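Local coordinates for protein quercetin 2,3-dioxygenase (Escherichia coli, PDB 1TQ5) that cleaves quercetin with molecular oxygen in vitro as a metal-dependent bicupin dioxygenase of the pirin family, its physiological role being unknown, at residues 63-68 against 88-93; 71-76 against 112-117. All blocks are in the same frame, centred on the assembly; numbering follows the deposited sequence.

Contact 1. Residues 63-68 against 88-93; sequences EILTYV and GEFQIM. With CD (cadmium ion), chain E.
Thr-66 and Gln-91 are joined through both backbone and side chains, at the centre of an antiparallel ladder in the N-terminal cupin domain. The carboxamide of Gln-91 lies beside the threonine and donates an N-H from NE2 to Thr-66 OG1, the two atoms 3.0 Å apart, nearly straight (177°) and in the amide plane. Gln-91 OE1 is bonded to the hydroxyl of Tyr-130, so both ends of the amide are held and its rotation is fixed; Gln-116 NE2 is a second partner of Thr-66 OG1. In the backbone, Thr-66 N reaches Gln-91 O at 2.9 Å and Gln-91 N returns a longer bond to Thr-66 O. Ile-64 and Met-93, a selenomethionine, form the next hydrogen-bonded pair; at the other end Gly-88 N meets Val-68 O at 2.7 Å. Glu-89, just before the strand, clasps a cadmium ion with both carboxylate oxygens. Gln-91 and Met-93 share the face near the metal ligand His-101 and Glu-103, a probable ligand.

The opposite face carries Leu-65, Tyr-67, Phe-90 and Ile-92. Tyr-67 and Phe-90 make an offset stack, planes 9° apart and centroids 4.2 Å apart. Phe-90 CZ lies over one face of the tyrosine, offset toward the rim, and the Tyr-67 hydroxyl bonds Glu-222 of the C-terminal domain. Leu-65 crosses the Phe-90 ring at a slant, and Leu-65 CD1 sits 3.1 Å from Gln-91 O.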
# COMPACT_ATOMS: atom_id res chain seq x y z
N GLU A 63 -10.40 4.95 -1.57
CA GLU A 63 -10.21 3.51 -1.51
C GLU A 63 -9.13 3.27 -0.47
O GLU A 63 -7.99 3.71 -0.64
CB GLU A 63 -9.75 2.96 -2.87
CG GLU A 63 -10.71 3.24 -4.02
CD GLU A 63 -12.01 2.45 -3.92
OE1 GLU A 63 -12.01 1.25 -4.27
OE2 GLU A 63 -13.02 3.03 -3.48
N ILE A 64 -9.48 2.59 0.62
CA ILE A 64 -8.53 2.31 1.69
C ILE A 64 -8.10 0.85 1.70
O ILE A 64 -8.91 -0.04 1.97
CB ILE A 64 -9.13 2.64 3.07
CG1 ILE A 64 -9.73 4.05 3.06
CG2 ILE A 64 -8.04 2.55 4.13
CD1 ILE A 64 -8.74 5.15 2.76
N LEU A 65 -6.83 0.62 1.41
CA LEU A 65 -6.29 -0.73 1.37
C LEU A 65 -5.35 -0.99 2.54
O LEU A 65 -4.51 -0.16 2.88
CB LEU A 65 -5.52 -0.94 0.07
CG LEU A 65 -4.68 -2.21 -0.00
CD1 LEU A 65 -5.57 -3.42 -0.22
CD2 LEU A 65 -3.68 -2.08 -1.13
N THR A 66 -5.49 -2.16 3.16
CA THR A 66 -4.63 -2.54 4.28
C THR A 66 -3.86 -3.83 3.95
O THR A 66 -4.42 -4.78 3.43
CB THR A 66 -5.45 -2.83 5.56
OG1 THR A 66 -6.30 -1.71 5.85
CG2 THR A 66 -4.51 -3.08 6.73
N TYR A 67 -2.56 -3.83 4.25
CA TYR A 67 -1.72 -5.00 4.04
C TYR A 67 -1.04 -5.30 5.38
O TYR A 67 -0.23 -4.51 5.86
CB TYR A 67 -0.67 -4.75 2.95
CG TYR A 67 0.24 -5.93 2.70
CD1 TYR A 67 -0.24 -7.24 2.79
CD2 TYR A 67 1.57 -5.74 2.34
CE1 TYR A 67 0.58 -8.33 2.54
CE2 TYR A 67 2.41 -6.83 2.08
CZ TYR A 67 1.90 -8.13 2.18
OH TYR A 67 2.71 -9.21 1.92
N VAL A 68 -1.40 -6.43 5.98
CA VAL A 68 -0.84 -6.83 7.27
C VAL A 68 0.46 -7.59 7.09
O VAL A 68 0.51 -8.61 6.40
CB VAL A 68 -1.83 -7.71 8.06
CG1 VAL A 68 -1.27 -8.02 9.44
CG2 VAL A 68 -3.19 -7.01 8.17
N GLY A 88 0.08 -11.20 6.03
CA GLY A 88 0.12 -11.77 4.69
C GLY A 88 -1.14 -11.49 3.90
O GLY A 88 -1.16 -11.64 2.68
N GLU A 89 -2.21 -11.07 4.58
CA GLU A 89 -3.46 -10.80 3.88
C GLU A 89 -3.74 -9.32 3.62
O GLU A 89 -3.09 -8.43 4.17
CB GLU A 89 -4.62 -11.44 4.62
CG GLU A 89 -4.54 -12.96 4.64
CD GLU A 89 -5.80 -13.61 5.18
OE1 GLU A 89 -6.81 -12.89 5.33
OE2 GLU A 89 -5.77 -14.83 5.43
N PHE A 90 -4.74 -9.08 2.78
CA PHE A 90 -5.15 -7.74 2.40
C PHE A 90 -6.63 -7.55 2.71
O PHE A 90 -7.35 -8.51 2.98
CB PHE A 90 -4.98 -7.53 0.89
CG PHE A 90 -3.55 -7.51 0.42
CD1 PHE A 90 -2.84 -6.32 0.36
CD2 PHE A 90 -2.93 -8.68 -0.01
CE1 PHE A 90 -1.52 -6.29 -0.12
CE2 PHE A 90 -1.62 -8.66 -0.49
CZ PHE A 90 -0.92 -7.46 -0.54
N GLN A 91 -7.07 -6.31 2.65
CA GLN A 91 -8.46 -5.96 2.85
C GLN A 91 -8.60 -4.63 2.15
O GLN A 91 -7.64 -3.86 2.08
CB GLN A 91 -8.81 -5.83 4.34
CG GLN A 91 -8.47 -4.49 4.99
CD GLN A 91 -8.85 -4.43 6.46
OE1 GLN A 91 -9.68 -5.21 6.93
NE2 GLN A 91 -8.26 -3.49 7.20
N ILE A 92 -9.76 -4.37 1.57
CA ILE A 92 -9.96 -3.09 0.91
C ILE A 92 -11.34 -2.57 1.24
O ILE A 92 -12.29 -3.34 1.41
CB ILE A 92 -9.78 -3.20 -0.63
CG1 ILE A 92 -9.79 -1.80 -1.25
CG2 ILE A 92 -10.88 -4.06 -1.23
CD1 ILE A 92 -9.41 -1.77 -2.72
N MSE A 93 -11.45 -1.25 1.34
CA MSE A 93 -12.72 -0.61 1.66
C MSE A 93 -12.88 0.67 0.84
O MSE A 93 -11.94 1.45 0.70
CB MSE A 93 -12.73 -0.28 3.15
CG MSE A 93 -14.03 0.28 3.69
SE MSE A 93 -13.88 0.62 5.47
CE MSE A 93 -13.21 2.30 5.42
CD CD E . -8.27 -14.81 6.14
O HOH W 1 -9.70 -12.82 7.09

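Contact 2. Residues 71-76 against 112-117; sequences GTVEHQ and LHLYQI
Gly-71 and Leu-112 bring their CA atoms within 4.7 Å where two strands of different sheets meet in the N-terminal cupin fold. Strands 72-76 and 112-117 run at 69° to each other, their axes approaching to 7.1 Å, and splay apart from this corner. A CB on Gly-71 would point toward the other strand and crowd Leu-112 CA, and its positive phi (87°) would also press that CB against the preceding carbonyl oxygen.

From there the contact rests on the isobutyl group of Leu-112, which packs on a backbone carbonyl and on Val-73. Chi1 of 165° sets Leu-112 CG anti to the backbone N, 3.8 Å from Thr-72 O. Both methyls lie against that oxygen, Leu-112 CD1 3.4 Å from Thr-72 O, and CD2 also touches Val-73 CB at 3.7 Å. An alanine here would probably open a gap beside Thr-72 O where CG and the two methyls had been and leave Val-73 without its main packing partner across the two strands. Val-68 of strand 63-70 packs against both Val-73 and Leu-112, filling in the hydrophobic layer between the sheets. The layer lies close to the metal site, as Val-73 is also near Glu-103, a probable ligand. Further along strand 112-117, Val-73 CG2 meets Leu-114 CD2 at 4.2 Å.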
# COMPACT_ATOMS: atom_id res chain seq x y z
N GLY A 71 1.33 -9.97 12.78
CA GLY A 71 0.24 -9.93 13.72
C GLY A 71 -1.14 -10.07 13.08
O GLY A 71 -1.29 -10.69 12.03
N THR A 72 -2.13 -9.48 13.73
CA THR A 72 -3.50 -9.54 13.24
C THR A 72 -4.20 -8.20 13.45
O THR A 72 -3.90 -7.48 14.40
CB THR A 72 -4.31 -10.62 14.00
OG1 THR A 72 -3.60 -11.87 13.97
CG2 THR A 72 -5.68 -10.82 13.35
N VAL A 73 -5.12 -7.86 12.56
CA VAL A 73 -5.88 -6.63 12.69
C VAL A 73 -7.36 -6.97 12.61
O VAL A 73 -7.78 -7.83 11.83
CB VAL A 73 -5.54 -5.62 11.57
CG1 VAL A 73 -5.93 -6.17 10.21
CG2 VAL A 73 -6.27 -4.30 11.85
N GLU A 74 -8.15 -6.31 13.45
CA GLU A 74 -9.59 -6.52 13.48
C GLU A 74 -10.30 -5.30 12.90
O GLU A 74 -10.11 -4.18 13.36
CB GLU A 74 -10.06 -6.74 14.92
CG GLU A 74 -11.57 -6.85 15.08
CD GLU A 74 -12.06 -8.28 15.12
OE1 GLU A 74 -11.62 -9.03 16.02
OE2 GLU A 74 -12.89 -8.65 14.27
N HIS A 75 -11.11 -5.53 11.87
CA HIS A 75 -11.84 -4.45 11.23
C HIS A 75 -13.32 -4.42 11.61
O HIS A 75 -13.96 -5.46 11.77
CB HIS A 75 -11.71 -4.58 9.71
CG HIS A 75 -12.65 -3.72 8.93
ND1 HIS A 75 -13.97 -4.06 8.72
CD2 HIS A 75 -12.47 -2.53 8.31
CE1 HIS A 75 -14.56 -3.13 8.00
NE2 HIS A 75 -13.67 -2.18 7.74
N GLN A 76 -13.85 -3.20 11.77
CA GLN A 76 -15.25 -2.98 12.11
C GLN A 76 -15.69 -1.71 11.37
O GLN A 76 -14.99 -0.70 11.38
CB GLN A 76 -15.41 -2.79 13.62
CG GLN A 76 -15.17 -4.06 14.43
CD GLN A 76 -15.11 -3.80 15.92
OE1 GLN A 76 -16.05 -3.28 16.52
NE2 GLN A 76 -13.99 -4.17 16.53
N LEU A 112 1.08 -5.31 16.16
CA LEU A 112 0.54 -5.36 14.81
C LEU A 112 1.36 -4.44 13.91
O LEU A 112 1.64 -3.30 14.26
CB LEU A 112 -0.92 -4.92 14.82
CG LEU A 112 -1.59 -4.56 13.48
CD1 LEU A 112 -1.67 -5.77 12.57
CD2 LEU A 112 -2.99 -4.02 13.77
N HIS A 113 1.76 -4.95 12.75
CA HIS A 113 2.53 -4.17 11.80
C HIS A 113 1.80 -4.21 10.46
O HIS A 113 1.60 -5.29 9.89
CB HIS A 113 3.93 -4.74 11.65
CG HIS A 113 4.83 -3.92 10.79
ND1 HIS A 113 6.10 -4.32 10.45
CD2 HIS A 113 4.65 -2.71 10.20
CE1 HIS A 113 6.66 -3.40 9.68
NE2 HIS A 113 5.80 -2.42 9.52
N LEU A 114 1.40 -3.05 9.96
CA LEU A 114 0.69 -3.00 8.69
C LEU A 114 0.95 -1.76 7.85
O LEU A 114 1.48 -0.76 8.32
CB LEU A 114 -0.81 -3.12 8.94
CG LEU A 114 -1.48 -2.04 9.79
CD1 LEU A 114 -1.46 -0.71 9.07
CD2 LEU A 114 -2.91 -2.43 10.09
N TYR A 115 0.57 -1.86 6.58
CA TYR A 115 0.67 -0.75 5.65
C TYR A 115 -0.77 -0.29 5.44
O TYR A 115 -1.66 -1.10 5.22
CB TYR A 115 1.22 -1.19 4.29
CG TYR A 115 2.72 -1.06 4.14
CD1 TYR A 115 3.54 -2.18 4.13
CD2 TYR A 115 3.32 0.19 3.98
CE1 TYR A 115 4.93 -2.07 3.96
CE2 TYR A 115 4.70 0.32 3.81
CZ TYR A 115 5.50 -0.82 3.80
OH TYR A 115 6.86 -0.71 3.62
N GLN A 116 -1.00 1.02 5.54
CA GLN A 116 -2.32 1.58 5.31
C GLN A 116 -2.19 2.43 4.05
O GLN A 116 -1.56 3.48 4.07
CB GLN A 116 -2.76 2.46 6.49
CG GLN A 116 -3.39 1.68 7.63
CD GLN A 116 -4.74 1.09 7.25
OE1 GLN A 116 -5.71 1.81 7.00
NE2 GLN A 116 -4.80 -0.23 7.19
N ILE A 117 -2.79 1.95 2.97
CA ILE A 117 -2.72 2.61 1.67
C ILE A 117 -4.02 3.29 1.25
O ILE A 117 -5.09 2.70 1.35
CB ILE A 117 -2.36 1.57 0.58
CG1 ILE A 117 -1.14 0.75 1.02
CG2 ILE A 117 -2.12 2.27 -0.75
CD1 ILE A 117 0.09 1.57 1.29

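Overall arrangement
Both contacts lie in the N-terminal cupin domain, their centres 8 Å apart. Their segments alternate along the chain, in the order 63-68, 71-76, 88-93 and 112-117. Contact 1 pairs neighbouring strands of the larger antiparallel sheet, whereas contact 2 joins that sheet to the smaller one. Strand 63-70 connects them: it lies between 90-94 and 112-119, with Leu-65 N bonded to Ile-117 O, and then runs on into 72-77. Across the sheets, Gln-91 OE1 approaches His-75 CB at 3.5 Å. Strand 72-77 in turn borders 99-104, which carries the metal-binding His-101, so both contacts lie beside the metal site and probably help to shape its surroundings.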